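PDB 5M2A: beta subunit of photoactivated adenylyl cyclase from Beggiatoa sp. PS, which synthesises cyclic AMP from ATP in response to blue light, coupling a flavin-binding BLUF photoreceptor domain to an adenylyl cyclase catalytic domain. Local coordinates for the interface of chains A and B. Coordinates in Å, arbitrary orientation; residue numbers count along the deposited sequence, not the author numbering. Chains: chain A/B, Beta subunit of photoactivated adenylyl cyclase.

The interface of chains A and B. Residues chain A 128-130, 181, 184, 188, 198-201; chain B 261-262, 265-269.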
ATOM      1  N   LYS A 128      -4.015   4.661  -6.282  1.00 19.96           N
ATOM      2  CA  LYS A 128      -3.078   5.568  -5.638  1.00 21.97           C
ATOM      3  C   LYS A 128      -2.326   4.910  -4.489  1.00 20.31           C
ATOM      4  O   LYS A 128      -1.210   5.341  -4.174  1.00 22.77           O
ATOM      5  CB  LYS A 128      -3.806   6.810  -5.133  1.00 25.97           C
ATOM      6  CG  LYS A 128      -4.586   7.553  -6.204  1.00 34.37           C
ATOM      7  CD  LYS A 128      -5.150   8.850  -5.644  1.00 34.88           C
ATOM      8  CE  LYS A 128      -5.903   9.627  -6.708  1.00 37.58           C
ATOM      9  NZ  LYS A 128      -5.043   9.867  -7.884  1.00 34.44           N
ATOM     10  N   TYR A 129      -2.912   3.906  -3.842  1.00 19.50           N
ATOM     11  CA  TYR A 129      -2.249   3.255  -2.718  1.00 26.92           C
ATOM     12  C   TYR A 129      -1.316   2.127  -3.143  1.00 27.57           C
ATOM     13  O   TYR A 129      -0.645   1.545  -2.287  1.00 23.61           O
ATOM     14  CB  TYR A 129      -3.281   2.710  -1.728  1.00 25.98           C
ATOM     15  CG  TYR A 129      -4.028   3.785  -0.979  1.00 24.28           C
ATOM     16  CD1 TYR A 129      -5.095   4.453  -1.565  1.00 25.61           C
ATOM     17  CD2 TYR A 129      -3.654   4.143   0.317  1.00 21.16           C
ATOM     18  CE1 TYR A 129      -5.777   5.444  -0.887  1.00 26.01           C
ATOM     19  CE2 TYR A 129      -4.329   5.138   1.001  1.00 22.45           C
ATOM     20  CZ  TYR A 129      -5.395   5.780   0.395  1.00 24.27           C
ATOM     21  OH  TYR A 129      -6.070   6.769   1.076  1.00 24.73           O
ATOM     22  N   MET A 130      -1.263   1.798  -4.422  1.00 28.86           N
ATOM     23  CA  MET A 130      -0.448   0.666  -4.831  1.00 27.36           C
ATOM     24  C   MET A 130       1.032   1.040  -4.861  1.00 28.69           C
ATOM     25  O   MET A 130       1.384   2.181  -5.164  1.00 29.89           O
ATOM     26  CB  MET A 130      -0.869   0.185  -6.209  1.00 26.53           C
ATOM     27  CG  MET A 130      -2.338  -0.208  -6.287  1.00 22.50           C
ATOM     28  SD  MET A 130      -2.762  -1.447  -5.055  1.00 30.09           S
ATOM     29  CE  MET A 130      -1.944  -2.809  -5.702  1.00 41.74           C
ATOM     30  N   ASN A 181       2.515  15.763   3.929  1.00 16.98           N
ATOM     31  CA  ASN A 181       1.979  15.591   2.575  1.00 16.97           C
ATOM     32  C   ASN A 181       2.816  16.336   1.540  1.00 15.92           C
ATOM     33  O   ASN A 181       3.008  15.848   0.418  1.00 18.29           O
ATOM     34  CB  ASN A 181       0.525  16.069   2.501  1.00 16.47           C
ATOM     35  CG  ASN A 181      -0.450  15.077   3.102  1.00 20.06           C
ATOM     36  OD1 ASN A 181      -0.159  13.887   3.191  1.00 21.54           O
ATOM     37  ND2 ASN A 181      -1.621  15.565   3.506  1.00 21.99           N
ATOM     38  N   PHE A 184       6.037  14.337   1.077  1.00 14.59           N
ATOM     39  CA  PHE A 184       5.744  13.161   0.253  1.00 17.12           C
ATOM     40  C   PHE A 184       5.475  13.528  -1.202  1.00 17.78           C
ATOM     41  O   PHE A 184       5.927  12.824  -2.117  1.00 18.25           O
ATOM     42  CB  PHE A 184       4.546  12.408   0.830  1.00 15.22           C
ATOM     43  CG  PHE A 184       4.841  11.660   2.093  1.00 15.96           C
ATOM     44  CD1 PHE A 184       6.150  11.477   2.543  1.00 18.34           C
ATOM     45  CD2 PHE A 184       3.799  11.111   2.834  1.00 15.78           C
ATOM     46  CE1 PHE A 184       6.406  10.762   3.724  1.00 18.79           C
ATOM     47  CE2 PHE A 184       4.039  10.409   3.998  1.00 19.42           C
ATOM     48  CZ  PHE A 184       5.352  10.232   4.454  1.00 17.80           C
ATOM     49  N   THR A 188       7.794  11.950  -4.091  1.00 16.32           N
ATOM     50  CA  THR A 188       7.186  11.035  -5.053  1.00 20.01           C
ATOM     51  C   THR A 188       7.297  11.561  -6.481  1.00 20.99           C
ATOM     52  O   THR A 188       7.595  10.804  -7.422  1.00 19.41           O
ATOM     53  CB  THR A 188       5.721  10.811  -4.680  1.00 19.11           C
ATOM     54  OG1 THR A 188       5.661  10.234  -3.383  1.00 18.32           O
ATOM     55  CG2 THR A 188       5.051   9.861  -5.675  1.00 18.63           C
ATOM     56  N   VAL A 198       8.453   4.317  -6.081  1.00 17.95           N
ATOM     57  CA  VAL A 198       8.107   4.430  -4.668  1.00 17.30           C
ATOM     58  C   VAL A 198       7.495   3.114  -4.209  1.00 19.51           C
ATOM     59  O   VAL A 198       6.636   2.539  -4.892  1.00 24.76           O
ATOM     60  CB  VAL A 198       7.139   5.599  -4.431  1.00 22.90           C
ATOM     61  CG1 VAL A 198       6.666   5.609  -2.973  1.00 24.26           C
ATOM     62  CG2 VAL A 198       7.806   6.923  -4.761  1.00 20.33           C
ATOM     63  N   THR A 199       7.943   2.616  -3.060  1.00 20.08           N
ATOM     64  CA  THR A 199       7.416   1.361  -2.532  1.00 24.12           C
ATOM     65  C   THR A 199       6.404   1.591  -1.415  1.00 24.39           C
ATOM     66  O   THR A 199       5.323   0.995  -1.422  1.00 26.03           O
ATOM     67  CB  THR A 199       8.566   0.472  -2.037  1.00 39.10           C
ATOM     68  OG1 THR A 199       8.928   0.850  -0.706  1.00 42.75           O
ATOM     69  CG2 THR A 199       9.790   0.635  -2.929  1.00 40.62           C
ATOM     70  N   LYS A 200       6.718   2.473  -0.468  1.00 18.61           N
ATOM     71  CA  LYS A 200       5.772   2.771   0.600  1.00 17.74           C
ATOM     72  C   LYS A 200       6.270   3.983   1.368  1.00 17.56           C
ATOM     73  O   LYS A 200       7.434   4.376   1.251  1.00 20.66           O
ATOM     74  CB  LYS A 200       5.597   1.580   1.555  1.00 27.74           C
ATOM     75  CG  LYS A 200       6.888   1.150   2.236  1.00 23.69           C
ATOM     76  CD  LYS A 200       6.746  -0.233   2.896  1.00 27.87           C
ATOM     77  CE  LYS A 200       6.700  -1.338   1.849  1.00 38.22           C
ATOM     78  NZ  LYS A 200       6.459  -2.678   2.426  1.00 33.32           N
ATOM     79  N   PHE A 201       5.366   4.560   2.159  1.00 18.93           N
ATOM     80  CA  PHE A 201       5.685   5.533   3.200  1.00 19.57           C
ATOM     81  C   PHE A 201       5.674   4.826   4.552  1.00 24.33           C
ATOM     82  O   PHE A 201       4.749   4.067   4.857  1.00 22.32           O
ATOM     83  CB  PHE A 201       4.672   6.684   3.223  1.00 16.79           C
ATOM     84  CG  PHE A 201       4.505   7.388   1.914  1.00 17.55           C
ATOM     85  CD1 PHE A 201       5.556   7.508   1.028  1.00 19.36           C
ATOM     86  CD2 PHE A 201       3.274   7.927   1.558  1.00 15.00           C
ATOM     87  CE1 PHE A 201       5.394   8.165  -0.191  1.00 19.27           C
ATOM     88  CE2 PHE A 201       3.108   8.572   0.352  1.00 17.22           C
ATOM     89  CZ  PHE A 201       4.164   8.694  -0.523  1.00 21.10           C
TER
ATOM     90  N   MET B 261      -1.889   9.656   3.856  1.00 19.95           N
ATOM     91  CA  MET B 261      -1.022  10.758   3.480  0.60 18.57           C
ATOM     92  C   MET B 261      -0.357  10.481   2.139  1.00 18.03           C
ATOM     93  O   MET B 261      -0.303   9.348   1.651  1.00 19.55           O
ATOM     94  CB  MET B 261       0.006  11.028   4.588  0.60 23.48           C
ATOM     95  CG  MET B 261      -0.671  11.440   5.907  0.60 26.57           C
ATOM     96  SD  MET B 261       0.450  12.069   7.143  0.60 34.79           S
ATOM     97  CE  MET B 261       1.793  10.937   6.858  0.60 36.60           C
ATOM     98  N   GLY B 262       0.112  11.564   1.533  1.00 18.69           N
ATOM     99  CA  GLY B 262       0.685  11.513   0.205  1.00 22.68           C
ATOM    100  C   GLY B 262       0.101  12.547  -0.732  1.00 24.28           C
ATOM    101  O   GLY B 262      -0.225  13.665  -0.331  1.00 23.41           O
ATOM    102  N   LEU B 265      -0.384  11.288  -6.816  1.00 28.33           N
ATOM    103  CA  LEU B 265       0.481  10.300  -7.456  1.00 26.40           C
ATOM    104  C   LEU B 265       0.697   9.067  -6.590  1.00 27.34           C
ATOM    105  O   LEU B 265       0.931   7.980  -7.122  1.00 31.27           O
ATOM    106  CB  LEU B 265       1.839  10.913  -7.804  1.00 38.07           C
ATOM    107  CG  LEU B 265       2.050  11.442  -9.223  1.00 48.44           C
ATOM    108  CD1 LEU B 265       1.161  12.644  -9.495  1.00 54.51           C
ATOM    109  CD2 LEU B 265       3.521  11.785  -9.443  1.00 46.83           C
ATOM    110  N   LYS B 266       0.643   9.201  -5.268  1.00 23.57           N
ATOM    111  CA  LYS B 266       0.890   8.050  -4.411  1.00 20.84           C
ATOM    112  C   LYS B 266       0.406   8.361  -3.005  1.00 21.15           C
ATOM    113  O   LYS B 266       0.801   9.380  -2.426  1.00 20.32           O
ATOM    114  CB  LYS B 266       2.382   7.691  -4.401  1.00 31.46           C
ATOM    115  CG  LYS B 266       2.783   6.743  -3.318  1.00 31.83           C
ATOM    116  CD  LYS B 266       2.317   5.360  -3.589  1.00 43.76           C
ATOM    117  CE  LYS B 266       2.758   4.451  -2.445  1.00 43.76           C
ATOM    118  NZ  LYS B 266       1.808   3.333  -2.265  1.00 39.48           N
ATOM    119  N   MET B 267      -0.449   7.484  -2.480  1.00 19.38           N
ATOM    120  CA  MET B 267      -1.020   7.565  -1.150  1.00 20.64           C
ATOM    121  C   MET B 267      -0.550   6.380  -0.320  1.00 19.00           C
ATOM    122  O   MET B 267      -0.187   5.325  -0.850  1.00 18.13           O
ATOM    123  CB  MET B 267      -2.562   7.555  -1.207  1.00 19.71           C
ATOM    124  CG  MET B 267      -3.164   8.797  -1.840  1.00 20.29           C
ATOM    125  SD  MET B 267      -2.917  10.297  -0.856  1.00 22.72           S
ATOM    126  CE  MET B 267      -3.803   9.915   0.653  1.00 24.58           C
ATOM    127  N   ASP B 268      -0.560   6.555   0.994  1.00 16.82           N
ATOM    128  CA  ASP B 268      -0.328   5.431   1.883  1.00 19.06           C
ATOM    129  C   ASP B 268      -1.010   5.730   3.203  1.00 16.27           C
ATOM    130  O   ASP B 268      -1.432   6.855   3.462  1.00 21.96           O
ATOM    131  CB  ASP B 268       1.170   5.165   2.088  1.00 19.20           C
ATOM    132  CG  ASP B 268       1.474   3.696   2.354  1.00 26.09           C
ATOM    133  OD1 ASP B 268       0.550   2.932   2.747  1.00 20.27           O
ATOM    134  OD2 ASP B 268       2.648   3.308   2.163  1.00 25.90           O
ATOM    135  N   HIS B 269      -1.139   4.704   4.022  1.00 16.85           N
ATOM    136  CA  HIS B 269      -1.590   4.864   5.392  1.00 20.84           C
ATOM    137  C   HIS B 269      -0.376   4.773   6.300  1.00 19.92           C
ATOM    138  O   HIS B 269       0.427   3.845   6.166  1.00 19.28           O
ATOM    139  CB  HIS B 269      -2.603   3.797   5.783  1.00 28.24           C
ATOM    140  CG  HIS B 269      -3.059   3.929   7.200  1.00 28.59           C
ATOM    141  ND1 HIS B 269      -2.572   3.135   8.213  1.00 40.21           N
ATOM    142  CD2 HIS B 269      -3.922   4.792   7.781  1.00 34.58           C
ATOM    143  CE1 HIS B 269      -3.127   3.492   9.356  1.00 38.88           C
ATOM    144  NE2 HIS B 269      -3.948   4.498   9.121  1.00 36.96           N
TER
HETATM  145  O   HOH W   1       2.879  11.212  -2.767  1.00 25.80           O
HETATM  146  O   HOH W   2       2.587   1.616  -0.656  1.00 32.97           O
HETATM  147  O   HOH W   3      -0.517   1.436   0.450  1.00 44.99           O
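In this two-fold homodimer of a class III nucleotide cyclase, strand 266-272 of chain B and the turn before it fit between the end of helix 110-129, helix 173-193 and strand 197-202 of chain A. Backbone groups make much of the polar contact. B:Met267 N points its N-H straight (177°) at A:Lys128 O, 2.8 Å away near the helix's C-terminal end, but from above the carbonyl plane. A:Asn181 OD1, the amide oxygen, accepts from B:Gly262 N at 2.9 Å, again from above its plane; glycine suits this turn, with its positive phi of 130°, and its CA packs against A:Phe201 CE2. Aspartate's two oxygens serve both chains: B:Asp268 OD2 takes A:Phe201 N on its anti lone pair at 3.0 Å, while OD1 receives B:His269 N from above the carboxylate plane.

B:Lys266 sends CG anti to its backbone N (chi1 166°), then bends at chi2. Its CG meets A:Phe201 CZ at 3.7 Å, and the amine nitrogen NZ hydrogen-bonds A:Tyr129 O at 3.0 Å and, in its own chain, B:Met267 O. An alanine here would probably leave A:Tyr129 O without this donor and loosen the packing on A:Phe201. Water 2 links NZ to A:Thr199 O; water 1 joins A:Thr188 OG1 to B:Lys266 O.

Among apolar contacts, A:Tyr129 offers a flat aromatic face to B:Met267 CB, centred 3.6 Å from the ring centroid (CH-pi). A:Thr188, whose hydroxyl serves water, turns its methyl CG2 towards B:Lys266 CB.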